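Local structure of quinone oxidoreductase (Coxiella burnetii, 3TQH) at residues M36-H41 / Y73-E78; C106-Y111 / L316-R321; D233-T238 / K259-F264. The protein binds NADPH and probably uses it to reduce quinones, as a medium-chain dehydrogenase/reductase of the quinone oxidoreductase family. One frame throughout, in Å; residues are numbered along the deposited sequence.

Contact 1: M36-H41 / Y73-E78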
# COMPACT_ATOMS: atom_id res chain seq x y z
N MSE A 36 3.72 6.40 -21.79
CA MSE A 36 3.90 7.85 -21.64
C MSE A 36 5.02 8.18 -20.66
O MSE A 36 5.44 7.33 -19.88
CB MSE A 36 2.60 8.50 -21.18
CG MSE A 36 2.11 8.03 -19.82
SE MSE A 36 0.19 8.28 -19.52
CE MSE A 36 -0.49 7.38 -21.11
N LEU A 37 5.52 9.41 -20.72
CA LEU A 37 6.49 9.91 -19.75
C LEU A 37 5.81 10.92 -18.84
O LEU A 37 5.15 11.85 -19.31
CB LEU A 37 7.68 10.55 -20.47
CG LEU A 37 8.90 10.90 -19.61
CD1 LEU A 37 9.60 9.64 -19.10
CD2 LEU A 37 9.87 11.76 -20.40
N ILE A 38 5.97 10.73 -17.53
CA ILE A 38 5.31 11.54 -16.51
C ILE A 38 6.33 12.34 -15.70
O ILE A 38 7.29 11.77 -15.19
CB ILE A 38 4.53 10.66 -15.50
CG1 ILE A 38 3.59 9.68 -16.21
CG2 ILE A 38 3.74 11.54 -14.54
CD1 ILE A 38 2.49 10.34 -17.01
N LYS A 39 6.13 13.65 -15.57
CA LYS A 39 6.88 14.45 -14.60
C LYS A 39 6.27 14.20 -13.22
O LYS A 39 5.11 14.54 -12.98
CB LYS A 39 6.81 15.93 -14.96
CG LYS A 39 7.54 16.86 -13.98
CD LYS A 39 7.10 18.32 -14.13
CE LYS A 39 7.77 19.02 -15.29
NZ LYS A 39 7.67 20.51 -15.19
N VAL A 40 7.05 13.61 -12.31
CA VAL A 40 6.55 13.21 -11.00
C VAL A 40 6.45 14.38 -10.02
O VAL A 40 7.41 15.11 -9.81
CB VAL A 40 7.42 12.09 -10.36
CG1 VAL A 40 6.92 11.72 -8.96
CG2 VAL A 40 7.44 10.86 -11.26
N HIS A 41 5.27 14.54 -9.42
CA HIS A 41 5.05 15.54 -8.38
C HIS A 41 5.16 14.91 -6.99
O HIS A 41 5.68 15.53 -6.07
CB HIS A 41 3.69 16.22 -8.57
CG HIS A 41 3.71 17.29 -9.62
ND1 HIS A 41 3.45 18.61 -9.35
CD2 HIS A 41 3.97 17.22 -10.95
CE1 HIS A 41 3.54 19.32 -10.46
NE2 HIS A 41 3.86 18.50 -11.45
N TYR A 73 6.41 2.30 -6.41
CA TYR A 73 5.39 1.99 -7.40
C TYR A 73 4.30 3.07 -7.51
O TYR A 73 3.70 3.22 -8.57
CB TYR A 73 4.71 0.65 -7.07
CG TYR A 73 5.62 -0.56 -7.07
CD1 TYR A 73 6.29 -0.97 -8.23
CD2 TYR A 73 5.78 -1.34 -5.93
CE1 TYR A 73 7.11 -2.10 -8.23
CE2 TYR A 73 6.59 -2.47 -5.92
CZ TYR A 73 7.25 -2.84 -7.06
OH TYR A 73 8.05 -3.97 -7.03
N ASP A 74 4.05 3.79 -6.42
CA ASP A 74 2.96 4.76 -6.34
C ASP A 74 3.46 6.12 -6.79
O ASP A 74 4.52 6.57 -6.34
CB ASP A 74 2.48 4.92 -4.90
CG ASP A 74 1.64 3.75 -4.41
OD1 ASP A 74 1.36 2.82 -5.20
OD2 ASP A 74 1.24 3.79 -3.22
N PHE A 75 2.69 6.80 -7.65
CA PHE A 75 3.10 8.12 -8.11
C PHE A 75 1.95 9.02 -8.48
O PHE A 75 0.82 8.59 -8.70
CB PHE A 75 4.03 7.99 -9.33
CG PHE A 75 3.30 7.81 -10.62
CD1 PHE A 75 2.98 6.53 -11.08
CD2 PHE A 75 2.89 8.90 -11.37
CE1 PHE A 75 2.29 6.36 -12.27
CE2 PHE A 75 2.20 8.74 -12.55
CZ PHE A 75 1.90 7.48 -13.00
N SER A 76 2.28 10.30 -8.59
CA SER A 76 1.35 11.35 -8.92
C SER A 76 2.16 12.36 -9.74
O SER A 76 3.32 12.61 -9.44
CB SER A 76 0.86 11.98 -7.62
OG SER A 76 -0.21 12.85 -7.84
N GLY A 77 1.56 12.91 -10.80
CA GLY A 77 2.29 13.84 -11.67
C GLY A 77 1.62 14.29 -12.95
O GLY A 77 0.41 14.12 -13.13
N GLU A 78 2.41 14.87 -13.85
CA GLU A 78 1.92 15.45 -15.10
C GLU A 78 2.48 14.70 -16.31
O GLU A 78 3.68 14.39 -16.34
CB GLU A 78 2.32 16.93 -15.17
CG GLU A 78 1.73 17.70 -16.36
CD GLU A 78 2.23 19.15 -16.46
OE1 GLU A 78 3.23 19.49 -15.78
OE2 GLU A 78 1.62 19.94 -17.22
O HOH W 1 5.16 21.36 -17.08

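Contact 2: C106-Y111 / L316-R321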
# COMPACT_ATOMS: atom_id res chain seq x y z
N CYS A 106 10.47 2.18 -9.70
CA CYS A 106 11.05 3.35 -10.37
C CYS A 106 10.53 4.73 -9.95
O CYS A 106 10.92 5.72 -10.55
CB CYS A 106 10.78 3.20 -11.87
SG CYS A 106 9.00 3.23 -12.26
N CYS A 107 9.68 4.81 -8.93
CA CYS A 107 8.95 6.05 -8.66
C CYS A 107 9.67 7.05 -7.75
O CYS A 107 9.29 8.23 -7.73
CB CYS A 107 7.56 5.73 -8.11
SG CYS A 107 6.43 5.00 -9.30
N TYR A 108 10.67 6.62 -6.98
CA TYR A 108 11.53 7.56 -6.24
C TYR A 108 12.39 8.28 -7.27
O TYR A 108 13.59 8.02 -7.38
CB TYR A 108 12.46 6.85 -5.25
CG TYR A 108 11.85 6.05 -4.11
CD1 TYR A 108 10.49 5.75 -4.05
CD2 TYR A 108 12.68 5.55 -3.10
CE1 TYR A 108 9.98 4.99 -3.00
CE2 TYR A 108 12.17 4.80 -2.06
CZ TYR A 108 10.83 4.51 -2.01
OH TYR A 108 10.36 3.75 -0.97
N ALA A 109 11.78 9.19 -8.04
CA ALA A 109 12.44 9.79 -9.20
C ALA A 109 11.62 10.93 -9.79
O ALA A 109 10.43 11.06 -9.52
CB ALA A 109 12.70 8.74 -10.26
N GLU A 110 12.26 11.76 -10.59
CA GLU A 110 11.63 12.94 -11.17
C GLU A 110 10.74 12.62 -12.37
O GLU A 110 9.84 13.39 -12.70
CB GLU A 110 12.70 13.96 -11.57
CG GLU A 110 13.46 14.55 -10.38
CD GLU A 110 14.51 15.57 -10.80
OE1 GLU A 110 15.16 15.38 -11.85
OE2 GLU A 110 14.68 16.57 -10.07
N TYR A 111 11.01 11.50 -13.04
CA TYR A 111 10.22 11.05 -14.19
C TYR A 111 9.97 9.55 -14.12
O TYR A 111 10.86 8.78 -13.73
CB TYR A 111 10.92 11.38 -15.51
CG TYR A 111 11.11 12.86 -15.74
CD1 TYR A 111 10.16 13.61 -16.43
CD2 TYR A 111 12.23 13.52 -15.25
CE1 TYR A 111 10.33 14.98 -16.64
CE2 TYR A 111 12.41 14.88 -15.44
CZ TYR A 111 11.45 15.61 -16.14
OH TYR A 111 11.63 16.96 -16.33
N LEU A 316 3.92 7.58 4.49
CA LEU A 316 5.07 8.45 4.23
C LEU A 316 5.05 8.75 2.74
O LEU A 316 4.67 7.88 1.93
CB LEU A 316 6.38 7.76 4.60
CG LEU A 316 6.54 7.21 6.02
CD1 LEU A 316 7.91 6.57 6.18
CD2 LEU A 316 6.33 8.31 7.07
N VAL A 317 5.45 9.96 2.37
CA VAL A 317 5.43 10.35 0.96
C VAL A 317 6.60 11.26 0.59
O VAL A 317 7.03 12.10 1.39
CB VAL A 317 4.08 11.02 0.59
CG1 VAL A 317 3.90 12.33 1.34
CG2 VAL A 317 3.98 11.23 -0.92
N PHE A 318 7.12 11.06 -0.62
CA PHE A 318 8.10 11.96 -1.19
C PHE A 318 7.38 13.07 -1.94
O PHE A 318 6.52 12.80 -2.79
CB PHE A 318 9.04 11.23 -2.16
CG PHE A 318 10.03 10.32 -1.50
CD1 PHE A 318 10.95 10.81 -0.58
CD2 PHE A 318 10.07 8.96 -1.83
CE1 PHE A 318 11.87 9.97 0.03
CE2 PHE A 318 10.99 8.11 -1.22
CZ PHE A 318 11.89 8.61 -0.30
N LYS A 319 7.73 14.31 -1.63
CA LYS A 319 7.34 15.45 -2.45
C LYS A 319 8.48 15.69 -3.43
O LYS A 319 9.56 16.12 -3.03
CB LYS A 319 7.09 16.68 -1.59
CG LYS A 319 6.93 17.98 -2.37
CD LYS A 319 6.72 19.17 -1.44
CE LYS A 319 5.37 19.83 -1.65
NZ LYS A 319 5.23 20.36 -3.04
N VAL A 320 8.24 15.38 -4.70
CA VAL A 320 9.28 15.52 -5.73
C VAL A 320 9.23 16.93 -6.32
O VAL A 320 10.27 17.52 -6.60
CB VAL A 320 9.12 14.44 -6.82
CG1 VAL A 320 10.21 14.57 -7.86
CG2 VAL A 320 9.17 13.05 -6.18
N ARG A 321 8.01 17.45 -6.49
CA ARG A 321 7.78 18.85 -6.84
C ARG A 321 6.57 19.37 -6.06
O ARG A 321 6.61 20.45 -5.46
CB ARG A 321 7.51 19.00 -8.34
CG ARG A 321 8.69 18.65 -9.23
CD ARG A 321 8.35 18.87 -10.69
NE ARG A 321 9.54 18.92 -11.54
CZ ARG A 321 10.25 17.85 -11.93
NH1 ARG A 321 9.92 16.62 -11.54
NH2 ARG A 321 11.31 18.03 -12.71
OXT ARG A 321 5.52 18.71 -6.00

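Contact 3: D233-T238 / K259-F264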
# COMPACT_ATOMS: atom_id res chain seq x y z
N ASP A 233 -7.78 -18.76 15.02
CA ASP A 233 -8.53 -19.22 16.19
C ASP A 233 -9.77 -18.37 16.54
O ASP A 233 -10.64 -18.84 17.28
CB ASP A 233 -7.62 -19.27 17.43
CG ASP A 233 -6.55 -20.36 17.34
OD1 ASP A 233 -6.80 -21.42 16.71
OD2 ASP A 233 -5.46 -20.16 17.92
N CYS A 234 -9.85 -17.14 16.04
CA CYS A 234 -10.99 -16.27 16.37
C CYS A 234 -12.07 -16.25 15.28
O CYS A 234 -13.12 -15.64 15.46
CB CYS A 234 -10.50 -14.85 16.70
SG CYS A 234 -10.01 -13.82 15.29
N LEU A 235 -11.83 -16.94 14.17
CA LEU A 235 -12.81 -17.01 13.08
C LEU A 235 -14.02 -17.86 13.44
O LEU A 235 -13.88 -18.91 14.08
CB LEU A 235 -12.18 -17.62 11.83
CG LEU A 235 -11.10 -16.84 11.09
CD1 LEU A 235 -10.60 -17.70 9.94
CD2 LEU A 235 -11.64 -15.52 10.59
N LYS A 236 -15.19 -17.42 12.99
CA LYS A 236 -16.40 -18.25 12.95
C LYS A 236 -16.19 -19.42 11.99
O LYS A 236 -15.31 -19.38 11.13
CB LYS A 236 -17.61 -17.45 12.46
CG LYS A 236 -18.08 -16.37 13.41
CD LYS A 236 -19.29 -15.62 12.86
CE LYS A 236 -20.55 -16.48 12.92
NZ LYS A 236 -21.81 -15.68 12.77
N GLU A 237 -17.03 -20.45 12.13
CA GLU A 237 -17.05 -21.56 11.18
C GLU A 237 -17.04 -21.04 9.74
O GLU A 237 -16.26 -21.51 8.91
CB GLU A 237 -18.29 -22.43 11.41
CG GLU A 237 -18.48 -23.57 10.41
CD GLU A 237 -19.82 -24.27 10.55
OE1 GLU A 237 -20.83 -23.59 10.80
OE2 GLU A 237 -19.86 -25.52 10.39
N THR A 238 -17.89 -20.06 9.45
CA THR A 238 -18.02 -19.50 8.10
C THR A 238 -17.06 -18.34 7.79
O THR A 238 -17.09 -17.79 6.70
CB THR A 238 -19.45 -18.95 7.86
OG1 THR A 238 -19.80 -18.05 8.92
CG2 THR A 238 -20.43 -20.08 7.81
N LYS A 259 -7.26 -26.13 10.23
CA LYS A 259 -8.32 -25.76 11.19
C LYS A 259 -9.70 -25.74 10.53
O LYS A 259 -10.68 -25.36 11.16
CB LYS A 259 -8.04 -24.38 11.79
CG LYS A 259 -6.67 -24.21 12.45
CD LYS A 259 -6.65 -24.61 13.93
CE LYS A 259 -5.47 -23.95 14.65
NZ LYS A 259 -5.22 -24.56 15.98
N HIS A 260 -9.77 -26.15 9.25
CA HIS A 260 -11.01 -26.21 8.48
C HIS A 260 -11.66 -24.83 8.35
O HIS A 260 -12.88 -24.69 8.46
CB HIS A 260 -11.97 -27.25 9.09
CG HIS A 260 -11.46 -28.65 9.02
ND1 HIS A 260 -12.30 -29.75 8.97
CD2 HIS A 260 -10.20 -29.14 8.95
CE1 HIS A 260 -11.57 -30.85 8.89
NE2 HIS A 260 -10.29 -30.51 8.88
N ARG A 261 -10.82 -23.83 8.09
CA ARG A 261 -11.27 -22.46 7.93
C ARG A 261 -10.85 -21.89 6.57
O ARG A 261 -9.80 -22.25 6.03
CB ARG A 261 -10.70 -21.58 9.05
CG ARG A 261 -11.21 -21.93 10.43
CD ARG A 261 -12.68 -21.58 10.57
NE ARG A 261 -13.19 -21.85 11.90
CZ ARG A 261 -13.66 -23.02 12.33
NH1 ARG A 261 -13.70 -24.08 11.53
NH2 ARG A 261 -14.11 -23.13 13.58
N ARG A 262 -11.68 -21.00 6.02
CA ARG A 262 -11.38 -20.38 4.73
C ARG A 262 -10.24 -19.35 4.86
O ARG A 262 -10.21 -18.56 5.80
CB ARG A 262 -12.63 -19.71 4.15
CG ARG A 262 -13.71 -20.70 3.80
CD ARG A 262 -14.76 -20.10 2.86
NE ARG A 262 -15.73 -19.27 3.57
CZ ARG A 262 -15.83 -17.94 3.48
NH1 ARG A 262 -15.03 -17.22 2.70
NH2 ARG A 262 -16.77 -17.30 4.18
N ALA A 263 -9.31 -19.39 3.92
CA ALA A 263 -8.18 -18.46 3.92
C ALA A 263 -7.86 -18.01 2.50
O ALA A 263 -8.01 -18.76 1.55
CB ALA A 263 -6.97 -19.09 4.57
N PHE A 264 -7.42 -16.76 2.39
CA PHE A 264 -7.03 -16.18 1.11
C PHE A 264 -5.72 -15.41 1.28
O PHE A 264 -5.45 -14.85 2.34
CB PHE A 264 -8.09 -15.20 0.62
CG PHE A 264 -9.40 -15.84 0.25
CD1 PHE A 264 -9.53 -16.54 -0.95
CD2 PHE A 264 -10.50 -15.73 1.08
CE1 PHE A 264 -10.74 -17.13 -1.30
CE2 PHE A 264 -11.72 -16.32 0.74
CZ PHE A 264 -11.84 -17.02 -0.45
O HOH W 2 -11.73 -20.55 14.20
O HOH W 3 -14.25 -20.76 7.44

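Contact 1: M36-H41 / Y73-E78
Lys-39 and Glu-78 form an antiparallel hydrogen-bonded pair where two strands cross. The local strand axes come within 4.5 Å and run at 102° to each other. Within these segments the pairing covers 39-41 and 76-78; beyond them it continues from Leu-37 to Ile-80 and Glu-81.

Backbone hydrogen bonds carry the pairing. Lys-39 N donates to Glu-78 O at 2.7 Å, arriving nearly along the C=O axis. Glu-78 N returns the bond to Lys-39 O at 2.9 Å. Two residues on, His-41 N donates to Ser-76 O. Between these bonds lies the non-hydrogen-bonded pair of Val-40 and Gly-77.

Two CA-H...O contacts accompany these bonds. Gly-77 CA lies 3.2 Å from Lys-39 O, an approach that the missing side chain allows. Ile-38 CA makes the same kind of contact with Glu-78 O.

The polar side chains meet through a solvent bridge. Lys-39 and Glu-78 point to the same face of the sheet, but NZ and OE1 stay 4.6 Å apart, beyond a salt bridge. A water accepts from Lys-39 NZ and donates to Glu-78 OE1. Ser-76 OG is hydrogen-bonded to Phe-128 O.

Apolar contact lies on the buried side. Ile-38 CG2, anti to the backbone N, lies 3.8 Å from Phe-75 CE2, and the two side chains cross at about a right angle. Val-95 and Val-112 also touch both of them.

The His-41 ring passes Gly-77 with CD2 3.8 Å from its CA, and it stacks on Phe-128.

Antiparallel strands crossing steeply around an apolar interior are consistent with the GroES-like fold of the alcohol dehydrogenase N-terminal domain, to which both segments belong.

Contact 2: C106-Y111 / L316-R321
Phe-318 drives one edge of its ring into the face of Tyr-108. The pair is a T-shaped stack, with centroids 4.7 Å apart and planes at 70°. Phe-318 CE2 sits over the centre of the tyrosine ring, 3.4 Å above its plane, so all six ring carbons are at similar range. CD2 follows behind it, near Tyr-108 CD1. Tyr-108 is the centre of an inverse gamma turn, which bends the chain here. The phenol oxygen is gripped from outside the contact, by hydrogen bonds with Asp-49 and His-304.

Aliphatic contact continues toward the C-terminus. Val-320 CG1 touches Glu-110 CA at 4.0 Å and Glu-110 CG at 4.1 Å. The same methyl group lies against Ala-109 O. Both chains run in roughly the same direction here, 28° apart.

Polar contact comes from the last residue. The Arg-321 chain is extended from CG to NE and carries the guanidinium across to Glu-110. NH1 gives a weak hydrogen bond to Glu-110 O at 3.4 Å, and the oxygen lies near the guanidinium plane. NH1 also makes a weak bond to Val-40 O. Glu-110 OE2 is 4.5 Å from Arg-321 NH2 but well out of the guanidinium plane, so any attraction is one of charge alone. Glu-110 OE1 is hydrogen-bonded to Lys-8 N. At the chain end, Lys-319 NZ donates to Arg-321 O at 2.8 Å and forms a salt bridge with OXT.

The segment 106-111, a loop that runs into strand 111-114 at Tyr-111, lies against strand 6-12 through Ile-10, Ala-9 and Met-7. Strand 315-319 pairs in parallel with 291-295, where Phe-318 touches Phe-295, and antiparallel with 36-44. Val-320 rests on Val-40 of the latter.

Contact 3: D233-T238 / K259-F264
Arg-261 lays its guanidinium against Glu-237 at the rim of the Rossmann-type nucleotide-binding domain, just before the edge strand 262-264 of its parallel sheet. Glu-237 CA sits 3.8 Å above the centre of the guanidinium. Next to it, Arg-261 CB packs on Leu-235 CD1 at 4.0 Å, the two side chains sliding past each other in opposite directions. Leu-235 is buried, and its side chain also touches Val-219 of strand 216-221.

Polar links lie around this packing. Arg-262 NH2 makes a weak hydrogen bond to Thr-238 O at 2.6 Å, with a strongly bent N-H angle of 119°. Asp-233 OD1 and Lys-259 NZ form a salt bridge at 3.6 Å. Two waters bridge the segments. One donates to Leu-235 O and accepts a weak bond from Arg-261 NE. The other donates to Glu-237 O and accepts from Arg-262 N at 2.9 Å.

Further out, helix 249-258 ends in a Schellman motif, with His-260 at positive phi. The chain then turns into strand 262-264, parallel to strand 239-243, which closes a beta-alpha-beta crossover. Arg-261 bends at chi2 (-68°), which swings CD back toward Lys-236 O. Its NH1 donates to His-260 O at 3.2 Å, from well above the carbonyl plane, while that oxygen lies in the plane of the guanidinium.

Contacts 1 and 2 are neighbours, with centres about 8 Å apart, and they share one sheet. Strand 36-44 pairs there with both 74-82 and 315-319. Probable hydrogen bonds join them directly, from Val-40 N to Glu-110 O (2.8 Å) and from Val-320 N to His-41 O (2.9 Å). Contact 3 lies on the opposite side of the chain's centre, in the parallel sheet, its centre about 41 Å from that of contact 1 and about 40 Å from that of contact 2. Along the chain, contact 1 closes first. Contact 2 then spans the nucleotide-binding domain, so contact 3 is nested inside its loop. The C-terminus thus returns to the N-terminal domain. Bound NADPH lies between the two regions.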